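Local structure of intimin adherence protein (Escherichia coli O157:H7, 3NCX) at residues 9-20 with 37-45; 48-59 with 70-81. The protein probably mediates attachment of the bacterium to host cells by binding the translocated intimin receptor Tir through its outer, C-terminal part. The protein carries 1 engineered substitution. One frame throughout, in Å; residues are numbered along the deposited sequence.

Interaction 1. Residues 9-20 with 37-45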
loop_
_atom_site.group_PDB
_atom_site.type_symbol
_atom_site.label_atom_id
_atom_site.label_comp_id
_atom_site.label_asym_id
_atom_site.label_seq_id
_atom_site.Cartn_x
_atom_site.Cartn_y
_atom_site.Cartn_z
ATOM N N ASP A 9 -23.116 -8.247 -21.444
ATOM C CA ASP A 9 -23.172 -6.804 -21.248
ATOM C C ASP A 9 -21.802 -6.221 -21.555
ATOM O O ASP A 9 -20.841 -6.959 -21.777
ATOM C CB ASP A 9 -23.559 -6.458 -19.809
ATOM C CG ASP A 9 -24.336 -7.565 -19.130
ATOM O OD1 ASP A 9 -25.543 -7.709 -19.413
ATOM O OD2 ASP A 9 -23.738 -8.286 -18.304
ATOM N N GLU A 10 -21.704 -4.897 -21.561
ATOM C CA GLU A 10 -20.425 -4.256 -21.826
ATOM C C GLU A 10 -19.481 -4.419 -20.637
ATOM O O GLU A 10 -19.902 -4.355 -19.482
ATOM C CB GLU A 10 -20.611 -2.781 -22.181
ATOM C CG GLU A 10 -21.168 -1.919 -21.066
ATOM C CD GLU A 10 -21.201 -0.447 -21.438
ATOM O OE1 GLU A 10 -21.400 -0.133 -22.631
ATOM O OE2 GLU A 10 -21.020 0.399 -20.536
ATOM N N LEU A 11 -18.207 -4.644 -20.937
ATOM C CA LEU A 11 -17.187 -4.814 -19.913
ATOM C C LEU A 11 -17.097 -3.574 -19.031
ATOM O O LEU A 11 -17.129 -2.446 -19.524
ATOM C CB LEU A 11 -15.832 -5.099 -20.563
ATOM C CG LEU A 11 -14.637 -5.304 -19.632
ATOM C CD1 LEU A 11 -14.876 -6.484 -18.705
ATOM C CD2 LEU A 11 -13.369 -5.504 -20.445
ATOM N N LYS A 12 -16.981 -3.793 -17.724
ATOM C CA LYS A 12 -16.940 -2.701 -16.759
ATOM C C LYS A 12 -16.045 -3.048 -15.572
ATOM O O LYS A 12 -16.219 -4.090 -14.938
ATOM C CB LYS A 12 -18.355 -2.385 -16.265
ATOM C CG LYS A 12 -18.416 -1.373 -15.130
ATOM C CD LYS A 12 -18.261 0.052 -15.637
ATOM C CE LYS A 12 -18.073 1.032 -14.486
ATOM N NZ LYS A 12 -19.183 0.962 -13.495
ATOM N N ILE A 13 -15.086 -2.177 -15.277
ATOM C CA ILE A 13 -14.255 -2.342 -14.088
ATOM C C ILE A 13 -14.881 -1.624 -12.893
ATOM O O ILE A 13 -15.040 -0.401 -12.902
ATOM C CB ILE A 13 -12.820 -1.825 -14.306
ATOM C CG1 ILE A 13 -12.052 -2.758 -15.241
ATOM C CG2 ILE A 13 -12.088 -1.720 -12.979
ATOM C CD1 ILE A 13 -10.609 -2.351 -15.451
ATOM N N ASP A 14 -15.236 -2.395 -11.871
ATOM C CA ASP A 14 -15.876 -1.849 -10.678
ATOM C C ASP A 14 -15.016 -0.776 -10.020
ATOM O O ASP A 14 -13.829 -0.985 -9.766
ATOM C CB ASP A 14 -16.173 -2.967 -9.674
ATOM C CG ASP A 14 -17.637 -3.024 -9.279
ATOM O OD1 ASP A 14 -18.036 -2.280 -8.357
ATOM O OD2 ASP A 14 -18.387 -3.815 -9.891
ATOM N N ASN A 15 -15.623 0.374 -9.747
ATOM C CA ASN A 15 -14.936 1.448 -9.040
ATOM C C ASN A 15 -14.708 1.079 -7.579
ATOM O O ASN A 15 -13.842 1.642 -6.907
ATOM C CB ASN A 15 -15.730 2.749 -9.144
ATOM C CG ASN A 15 -15.102 3.877 -8.354
ATOM O OD1 ASN A 15 -14.076 4.431 -8.750
ATOM N ND2 ASN A 15 -15.715 4.226 -7.228
ATOM N N LYS A 16 -15.494 0.125 -7.095
ATOM C CA LYS A 16 -15.351 -0.375 -5.737
ATOM C C LYS A 16 -14.205 -1.382 -5.693
ATOM O O LYS A 16 -14.240 -2.406 -6.374
ATOM C CB LYS A 16 -16.651 -1.038 -5.277
ATOM C CG LYS A 16 -16.891 -0.984 -3.777
ATOM C CD LYS A 16 -17.594 0.308 -3.370
ATOM C CE LYS A 16 -18.991 0.393 -3.974
ATOM N NZ LYS A 16 -19.729 1.612 -3.533
ATOM N N VAL A 17 -13.188 -1.085 -4.893
ATOM C CA VAL A 17 -12.004 -1.934 -4.810
ATOM C C VAL A 17 -11.995 -2.789 -3.544
ATOM O O VAL A 17 -12.460 -2.361 -2.489
ATOM C CB VAL A 17 -10.710 -1.093 -4.883
ATOM C CG1 VAL A 17 -9.608 -1.722 -4.055
ATOM C CG2 VAL A 17 -10.273 -0.915 -6.329
ATOM N N ASP A 18 -11.465 -4.003 -3.661
ATOM C CA ASP A 18 -11.372 -4.911 -2.526
ATOM C C ASP A 18 -9.980 -4.881 -1.900
ATOM O O ASP A 18 -9.049 -5.499 -2.415
ATOM C CB ASP A 18 -11.717 -6.338 -2.953
ATOM C CG ASP A 18 -11.567 -7.336 -1.823
ATOM O OD1 ASP A 18 -11.186 -8.494 -2.095
ATOM O OD2 ASP A 18 -11.831 -6.964 -0.659
ATOM N N ILE A 19 -9.843 -4.161 -0.790
ATOM C CA ILE A 19 -8.569 -4.091 -0.081
ATOM C C ILE A 19 -8.320 -5.379 0.696
ATOM O O ILE A 19 -9.101 -5.751 1.572
ATOM C CB ILE A 19 -8.495 -2.885 0.878
ATOM C CG1 ILE A 19 -8.438 -1.572 0.096
ATOM C CG2 ILE A 19 -7.273 -2.998 1.776
ATOM C CD1 ILE A 19 -9.751 -1.157 -0.522
ATOM N N ILE A 20 -7.222 -6.049 0.366
ATOM C CA ILE A 20 -6.894 -7.346 0.946
ATOM C C ILE A 20 -6.680 -7.293 2.457
ATOM O O ILE A 20 -7.007 -8.240 3.170
ATOM C CB ILE A 20 -5.629 -7.932 0.289
ATOM C CG1 ILE A 20 -5.825 -8.054 -1.222
ATOM C CG2 ILE A 20 -5.285 -9.281 0.897
ATOM C CD1 ILE A 20 -7.002 -8.922 -1.609
ATOM N N GLN A 37 -2.054 -4.244 -1.444
ATOM C CA GLN A 37 -2.709 -4.991 -2.513
ATOM C C GLN A 37 -4.230 -4.873 -2.498
ATOM O O GLN A 37 -4.841 -4.686 -1.445
ATOM C CB GLN A 37 -2.289 -6.460 -2.453
ATOM C CG GLN A 37 -0.789 -6.663 -2.587
ATOM C CD GLN A 37 -0.377 -8.108 -2.425
ATOM O OE1 GLN A 37 -0.870 -8.811 -1.544
ATOM N NE2 GLN A 37 0.529 -8.563 -3.280
ATOM N N PHE A 38 -4.833 -4.989 -3.677
ATOM C CA PHE A 38 -6.282 -4.891 -3.809
ATOM C C PHE A 38 -6.796 -5.580 -5.072
ATOM O O PHE A 38 -6.090 -5.667 -6.078
ATOM C CB PHE A 38 -6.729 -3.426 -3.778
ATOM C CG PHE A 38 -6.118 -2.578 -4.858
ATOM C CD1 PHE A 38 -6.823 -2.293 -6.016
ATOM C CD2 PHE A 38 -4.843 -2.055 -4.712
ATOM C CE1 PHE A 38 -6.265 -1.509 -7.011
ATOM C CE2 PHE A 38 -4.279 -1.269 -5.702
ATOM C CZ PHE A 38 -4.992 -0.997 -6.852
ATOM N N LYS A 39 -8.031 -6.067 -5.009
ATOM C CA LYS A 39 -8.631 -6.806 -6.114
ATOM C C LYS A 39 -9.579 -5.934 -6.928
ATOM O O LYS A 39 -10.627 -5.515 -6.435
ATOM C CB LYS A 39 -9.398 -8.020 -5.584
ATOM C CG LYS A 39 -8.607 -8.905 -4.637
ATOM C CD LYS A 39 -7.720 -9.883 -5.388
ATOM C CE LYS A 39 -8.550 -10.887 -6.171
ATOM N NZ LYS A 39 -7.703 -11.953 -6.776
ATOM N N LEU A 40 -9.211 -5.666 -8.178
ATOM C CA LEU A 40 -10.102 -4.981 -9.104
ATOM C C LEU A 40 -11.182 -5.946 -9.585
ATOM O O LEU A 40 -10.884 -7.072 -9.982
ATOM C CB LEU A 40 -9.321 -4.424 -10.296
ATOM C CG LEU A 40 -8.415 -3.225 -10.011
ATOM C CD1 LEU A 40 -7.544 -2.910 -11.215
ATOM C CD2 LEU A 40 -9.242 -2.012 -9.611
ATOM N N LYS A 41 -12.435 -5.502 -9.541
ATOM C CA LYS A 41 -13.561 -6.349 -9.921
ATOM C C LYS A 41 -14.091 -5.997 -11.305
ATOM O O LYS A 41 -14.661 -4.926 -11.503
ATOM C CB LYS A 41 -14.689 -6.231 -8.894
ATOM C CG LYS A 41 -15.918 -7.075 -9.206
ATOM C CD LYS A 41 -15.872 -8.423 -8.497
ATOM C CE LYS A 41 -14.692 -9.267 -8.954
ATOM N NZ LYS A 41 -14.552 -10.510 -8.145
ATOM N N ALA A 42 -13.906 -6.904 -12.259
ATOM C CA ALA A 42 -14.421 -6.705 -13.610
ATOM C C ALA A 42 -15.800 -7.339 -13.763
ATOM O O ALA A 42 -16.134 -8.298 -13.070
ATOM C CB ALA A 42 -13.455 -7.275 -14.637
ATOM N N SER A 43 -16.600 -6.791 -14.671
ATOM C CA SER A 43 -17.934 -7.317 -14.936
ATOM C C SER A 43 -18.247 -7.222 -16.424
ATOM O O SER A 43 -17.550 -6.534 -17.168
ATOM C CB SER A 43 -18.985 -6.554 -14.130
ATOM O OG SER A 43 -19.085 -5.210 -14.568
ATOM N N GLY A 44 -19.301 -7.909 -16.853
ATOM C CA GLY A 44 -19.667 -7.930 -18.257
ATOM C C GLY A 44 -18.735 -8.812 -19.065
ATOM O O GLY A 44 -17.817 -9.424 -18.518
ATOM N N GLY A 45 -18.968 -8.879 -20.372
ATOM C CA GLY A 45 -18.162 -9.713 -21.243
ATOM C C GLY A 45 -18.472 -11.183 -21.045
ATOM O O GLY A 45 -19.572 -11.537 -20.622
HETATM O O HOH W 1 -22.150 -10.216 -19.462
#

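Interaction 2. Residues 48-59 with 70-81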
loop_
_atom_site.group_PDB
_atom_site.type_symbol
_atom_site.label_atom_id
_atom_site.label_comp_id
_atom_site.label_asym_id
_atom_site.label_seq_id
_atom_site.Cartn_x
_atom_site.Cartn_y
_atom_site.Cartn_z
ATOM N N THR A 48 -14.333 -14.060 -18.557
ATOM C CA THR A 48 -12.903 -14.341 -18.506
ATOM C C THR A 48 -12.098 -13.091 -18.845
ATOM O O THR A 48 -12.272 -12.502 -19.910
ATOM C CB THR A 48 -12.508 -15.483 -19.462
ATOM O OG1 THR A 48 -12.745 -15.083 -20.817
ATOM C CG2 THR A 48 -13.317 -16.733 -19.156
ATOM N N TYR A 49 -11.215 -12.693 -17.936
ATOM C CA TYR A 49 -10.485 -11.443 -18.100
ATOM C C TYR A 49 -8.972 -11.622 -18.038
ATOM O O TYR A 49 -8.471 -12.630 -17.538
ATOM C CB TYR A 49 -10.929 -10.430 -17.042
ATOM C CG TYR A 49 -12.420 -10.425 -16.801
ATOM C CD1 TYR A 49 -13.289 -9.832 -17.709
ATOM C CD2 TYR A 49 -12.959 -11.015 -15.668
ATOM C CE1 TYR A 49 -14.654 -9.829 -17.493
ATOM C CE2 TYR A 49 -14.322 -11.016 -15.443
ATOM C CZ TYR A 49 -15.166 -10.421 -16.357
ATOM O OH TYR A 49 -16.524 -10.420 -16.133
ATOM N N SER A 50 -8.255 -10.633 -18.560
ATOM C CA SER A 50 -6.802 -10.587 -18.478
ATOM C C SER A 50 -6.386 -9.150 -18.191
ATOM O O SER A 50 -6.941 -8.214 -18.767
ATOM C CB SER A 50 -6.169 -11.075 -19.782
ATOM O OG SER A 50 -6.595 -10.290 -20.880
ATOM N N TRP A 51 -5.417 -8.973 -17.300
ATOM C CA TRP A 51 -5.072 -7.638 -16.825
ATOM C C TRP A 51 -3.701 -7.170 -17.301
ATOM O O TRP A 51 -2.816 -7.979 -17.579
ATOM C CB TRP A 51 -5.167 -7.581 -15.299
ATOM C CG TRP A 51 -6.477 -8.092 -14.784
ATOM C CD1 TRP A 51 -6.835 -9.399 -14.613
ATOM C CD2 TRP A 51 -7.608 -7.312 -14.382
ATOM N NE1 TRP A 51 -8.117 -9.479 -14.127
ATOM C CE2 TRP A 51 -8.614 -8.210 -13.975
ATOM C CE3 TRP A 51 -7.867 -5.938 -14.323
ATOM C CZ2 TRP A 51 -9.858 -7.783 -13.517
ATOM C CZ3 TRP A 51 -9.103 -5.516 -13.868
ATOM C CH2 TRP A 51 -10.082 -6.435 -13.471
ATOM N N TYR A 52 -3.538 -5.854 -17.393
ATOM C CA TYR A 52 -2.316 -5.264 -17.920
ATOM C C TYR A 52 -2.013 -3.929 -17.249
ATOM O O TYR A 52 -2.917 -3.130 -17.001
ATOM C CB TYR A 52 -2.438 -5.074 -19.434
ATOM C CG TYR A 52 -1.337 -4.239 -20.049
ATOM C CD1 TYR A 52 -0.158 -4.823 -20.488
ATOM C CD2 TYR A 52 -1.485 -2.864 -20.202
ATOM C CE1 TYR A 52 0.848 -4.062 -21.057
ATOM C CE2 TYR A 52 -0.485 -2.096 -20.767
ATOM C CZ TYR A 52 0.680 -2.700 -21.194
ATOM O OH TYR A 52 1.677 -1.940 -21.759
ATOM N N SER A 53 -0.738 -3.690 -16.961
ATOM C CA SER A 53 -0.313 -2.430 -16.365
ATOM C C SER A 53 0.489 -1.610 -17.366
ATOM O O SER A 53 1.412 -2.120 -17.998
ATOM C CB SER A 53 0.522 -2.684 -15.109
ATOM O OG SER A 53 1.024 -1.468 -14.581
ATOM N N GLU A 54 0.136 -0.338 -17.509
ATOM C CA GLU A 54 0.829 0.531 -18.450
ATOM C C GLU A 54 2.112 1.092 -17.853
ATOM O O GLU A 54 2.829 1.852 -18.503
ATOM C CB GLU A 54 -0.083 1.667 -18.915
ATOM C CG GLU A 54 -1.339 1.189 -19.624
ATOM C CD GLU A 54 -1.898 2.224 -20.576
ATOM O OE1 GLU A 54 -1.104 3.032 -21.105
ATOM O OE2 GLU A 54 -3.127 2.233 -20.796
ATOM N N ASN A 55 2.396 0.709 -16.611
ATOM C CA ASN A 55 3.612 1.143 -15.937
ATOM C C ASN A 55 3.858 0.352 -14.656
ATOM O O ASN A 55 3.268 0.641 -13.613
ATOM C CB ASN A 55 3.557 2.642 -15.633
ATOM C CG ASN A 55 4.926 3.230 -15.347
ATOM O OD1 ASN A 55 5.845 2.520 -14.940
ATOM N ND2 ASN A 55 5.068 4.533 -15.562
ATOM N N THR A 56 4.732 -0.646 -14.745
ATOM C CA THR A 56 5.042 -1.508 -13.610
ATOM C C THR A 56 5.759 -0.743 -12.500
ATOM O O THR A 56 5.639 -1.083 -11.322
ATOM C CB THR A 56 5.910 -2.707 -14.039
ATOM O OG1 THR A 56 5.236 -3.444 -15.067
ATOM C CG2 THR A 56 6.177 -3.625 -12.854
ATOM N N SER A 57 6.504 0.287 -12.882
ATOM C CA SER A 57 7.221 1.113 -11.919
ATOM C C SER A 57 6.276 1.644 -10.850
ATOM O O SER A 57 6.668 1.839 -9.700
ATOM C CB SER A 57 7.919 2.279 -12.622
ATOM O OG SER A 57 8.420 3.217 -11.684
ATOM N N ILE A 58 5.027 1.878 -11.238
ATOM C CA ILE A 58 4.034 2.412 -10.315
ATOM C C ILE A 58 3.183 1.311 -9.690
ATOM O O ILE A 58 2.933 1.324 -8.484
ATOM C CB ILE A 58 3.131 3.456 -11.001
ATOM C CG1 ILE A 58 3.963 4.673 -11.409
ATOM C CG2 ILE A 58 1.995 3.873 -10.077
ATOM C CD1 ILE A 58 3.155 5.790 -12.022
ATOM N N ALA A 59 2.750 0.355 -10.504
ATOM C CA ALA A 59 1.914 -0.732 -10.007
ATOM C C ALA A 59 1.944 -1.962 -10.910
ATOM O O ALA A 59 2.194 -1.859 -12.110
ATOM C CB ALA A 59 0.482 -0.250 -9.812
ATOM N N ASN A 70 3.703 -0.390 -6.337
ATOM C CA ASN A 70 5.156 -0.486 -6.340
ATOM C C ASN A 70 5.847 0.868 -6.233
ATOM O O ASN A 70 6.967 0.963 -5.730
ATOM C CB ASN A 70 5.638 -1.221 -7.593
ATOM C CG ASN A 70 5.102 -2.639 -7.685
ATOM O OD1 ASN A 70 4.978 -3.338 -6.677
ATOM N ND2 ASN A 70 4.780 -3.071 -8.900
ATOM N N GLY A 71 5.180 1.915 -6.706
ATOM C CA GLY A 71 5.778 3.236 -6.720
ATOM C C GLY A 71 4.777 4.374 -6.708
ATOM O O GLY A 71 3.655 4.238 -7.194
ATOM N N LYS A 72 5.197 5.503 -6.148
ATOM C CA LYS A 72 4.363 6.693 -6.075
ATOM C C LYS A 72 4.124 7.262 -7.470
ATOM O O LYS A 72 5.066 7.649 -8.161
ATOM C CB LYS A 72 5.035 7.743 -5.189
ATOM C CG LYS A 72 4.162 8.937 -4.828
ATOM C CD LYS A 72 4.993 10.017 -4.146
ATOM C CE LYS A 72 4.123 11.014 -3.399
ATOM N NZ LYS A 72 3.174 11.718 -4.298
ATOM N N GLY A 73 2.860 7.310 -7.882
ATOM C CA GLY A 73 2.504 7.859 -9.178
ATOM C C GLY A 73 1.161 7.375 -9.692
ATOM O O GLY A 73 0.511 6.540 -9.064
ATOM N N SER A 74 0.748 7.907 -10.839
ATOM C CA SER A 74 -0.517 7.523 -11.455
ATOM C C SER A 74 -0.281 6.557 -12.610
ATOM O O SER A 74 0.626 6.755 -13.419
ATOM C CB SER A 74 -1.264 8.759 -11.962
ATOM O OG SER A 74 -1.382 9.742 -10.951
ATOM N N VAL A 75 -1.104 5.516 -12.690
ATOM C CA VAL A 75 -0.958 4.513 -13.737
ATOM C C VAL A 75 -2.313 3.974 -14.186
ATOM O O VAL A 75 -3.282 3.986 -13.426
ATOM C CB VAL A 75 -0.075 3.340 -13.268
ATOM C CG1 VAL A 75 -0.771 2.567 -12.158
ATOM C CG2 VAL A 75 0.261 2.420 -14.434
ATOM N N VAL A 76 -2.374 3.503 -15.428
ATOM C CA VAL A 76 -3.603 2.941 -15.974
ATOM C C VAL A 76 -3.561 1.417 -15.989
ATOM O O VAL A 76 -2.571 0.816 -16.409
ATOM C CB VAL A 76 -3.874 3.449 -17.403
ATOM C CG1 VAL A 76 -4.947 2.603 -18.078
ATOM C CG2 VAL A 76 -4.275 4.916 -17.377
ATOM N N ILE A 77 -4.645 0.802 -15.526
ATOM C CA ILE A 77 -4.782 -0.647 -15.548
ATOM C C ILE A 77 -5.898 -1.047 -16.504
ATOM O O ILE A 77 -6.997 -0.499 -16.447
ATOM C CB ILE A 77 -5.093 -1.203 -14.151
ATOM C CG1 ILE A 77 -3.981 -0.816 -13.174
ATOM C CG2 ILE A 77 -5.277 -2.716 -14.204
ATOM C CD1 ILE A 77 -4.239 -1.251 -11.753
ATOM N N LYS A 78 -5.609 -1.999 -17.384
ATOM C CA LYS A 78 -6.585 -2.430 -18.379
ATOM C C LYS A 78 -7.036 -3.873 -18.177
ATOM O O LYS A 78 -6.224 -4.764 -17.926
ATOM C CB LYS A 78 -6.030 -2.247 -19.794
ATOM C CG LYS A 78 -5.922 -0.797 -20.239
ATOM C CD LYS A 78 -5.454 -0.695 -21.683
ATOM C CE LYS A 78 -5.417 0.751 -22.146
ATOM N NZ LYS A 78 -4.832 0.890 -23.507
ATOM N N ALA A 79 -8.342 -4.091 -18.288
ATOM C CA ALA A 79 -8.908 -5.430 -18.218
ATOM C C ALA A 79 -9.483 -5.814 -19.577
ATOM O O ALA A 79 -10.261 -5.063 -20.166
ATOM C CB ALA A 79 -9.982 -5.499 -17.148
ATOM N N THR A 80 -9.094 -6.983 -20.075
ATOM C CA THR A 80 -9.563 -7.455 -21.370
ATOM C C THR A 80 -10.354 -8.750 -21.240
ATOM O O THR A 80 -9.807 -9.791 -20.874
ATOM C CB THR A 80 -8.398 -7.667 -22.356
ATOM O OG1 THR A 80 -7.822 -6.400 -22.695
ATOM C CG2 THR A 80 -8.887 -8.344 -23.623
ATOM N N SER A 81 -11.646 -8.676 -21.540
ATOM C CA SER A 81 -12.512 -9.846 -21.503
ATOM C C SER A 81 -12.215 -10.764 -22.682
ATOM O O SER A 81 -11.544 -10.365 -23.636
ATOM C CB SER A 81 -13.981 -9.423 -21.520
ATOM O OG SER A 81 -14.252 -8.576 -22.624
#

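Interaction 1. Residues 9-20 with 37-45
Val17 meets Phe38 and Leu40 with its two methyl groups. Val17 CG1 lies 3.4 Å from Phe38 CB, and Val17 CG2 lies 3.6 Å from Leu40 CD2. That Leu40 methyl sits at the edge of the Phe38 ring, in its plane, next to the valine. On its other flank it is near Ile13, with Ile13 CG2 4.4 Å from Leu40 CD2. Phe38 CG stands between its backbone N and carbonyl carbon (chi1 59°), which turns CD1 of the ring toward both Val17 methyls. Tyr89 of strand 86-91 and Trp51 of strand 49-53 pack on this apolar surface from the facing sheet. The arrangement is that of a beta sandwich, as expected of a bacterial Ig-like domain. Here strands 12-13 and 17-19 pair antiparallel with strand 37-43 in two short ladders. The register shifts by two residues between Ile13 and Asp18, where segment 9-20 bulges outward through Asn15 and Lys16. On the opposite face of the sheet, Asp18 and Lys39 run side by side. Their charged ends do not meet. Asp18 OD2 instead forms a salt bridge with Arg25. The Ile20 side chain crosses that of Lys39, with Ile20 CD1 3.4 Å from Lys39 CG. Further along, Lys12 O accepts two bonds from one residue, from Ser43 N at 2.7 Å and from Ser43 OG at 3.1 Å. Where the first ladder ends, Asp14 N gives a hydrogen bond to Lys41 O, nearly in line with that carbonyl. At the far end Gly45 N gives a bond to Asp9 O (3.0 Å). A water there donates to Asp9 OD2 and Gly45 O and accepts from Asp9 N.

Interaction 2. Residues 48-59 with 70-81
Ile58 O is gripped by two backbone donors, Asn70 N and Gly71 N, each at 2.9 Å. Both come from the same face of its carbonyl plane. The bonds join the turn after strand 49-53 to the loop before strand 75-81. Outer strand 49-53 and central strand 75-81 pair antiparallel in the three-stranded sheet of the Ig-like domain. Asn70 adds a side-chain bond. Its ND2 reaches Thr56 O with that oxygen close to its amide plane, and the N-H points nearly straight at it (167°). The Ile58 side chain runs back to the other segment: Ile58 CG2 meets Val75 CG1 at 3.7 Å, and its CD1 reaches the backbone of Ser74. Val75 spreads its methyls: CG1 also faces Ala59 CB, while CG2 lies beside Asn55 CB. Strand 49-53 sets Trp51 on the inward face, where it touches Leu40 and Ala42 of the other sheet. Ala79 CB lies over one face of the Trp51 indole, 3.7 Å from the centroid of its six-membered ring, a CH-pi contact. Ile77 CG2 comes to the ring edge instead. Just past strand 49-53, Glu54 lies alongside Val76, with Glu54 OE2 3.3 Å from Val76 CG1. It then crosses the extended chain of Lys78. Glu54 OE2 and Lys78 NZ are 3.5 Å apart, a long salt bridge near solvent. Between the strands Tyr52 and Lys78 exchange two backbone bonds, and Glu54 N adds one to Val76 O. Ser53 OG makes two bonds within its own segment. Anti to its backbone N (chi1 176°), it accepts from Asn55 N in an ST turn, and Ser53 OG donates to Ala59 O at 2.8 Å.

From the N terminus, interaction 1 comes first. It closes a loop of 16 residues that holds strands 24-26 and 32-33. The chain then passes from strand 37-43 to strand 49-53 and so changes sheet. Interaction 2 follows in series, with no nesting or crossing. It closes a shorter loop of 10 residues with strand 66-69 and most of strand 59-61. That loop returns to the first sheet, because strand 66-69 pairs with strand 37-43. The two contacts thus belong to facing sheets of the Ig-like domain. They touch near Gly44, whose O probably accepts a hydrogen bond from Tyr49 OH, and where Leu11 packs on Tyr49 and the Ala79 backbone.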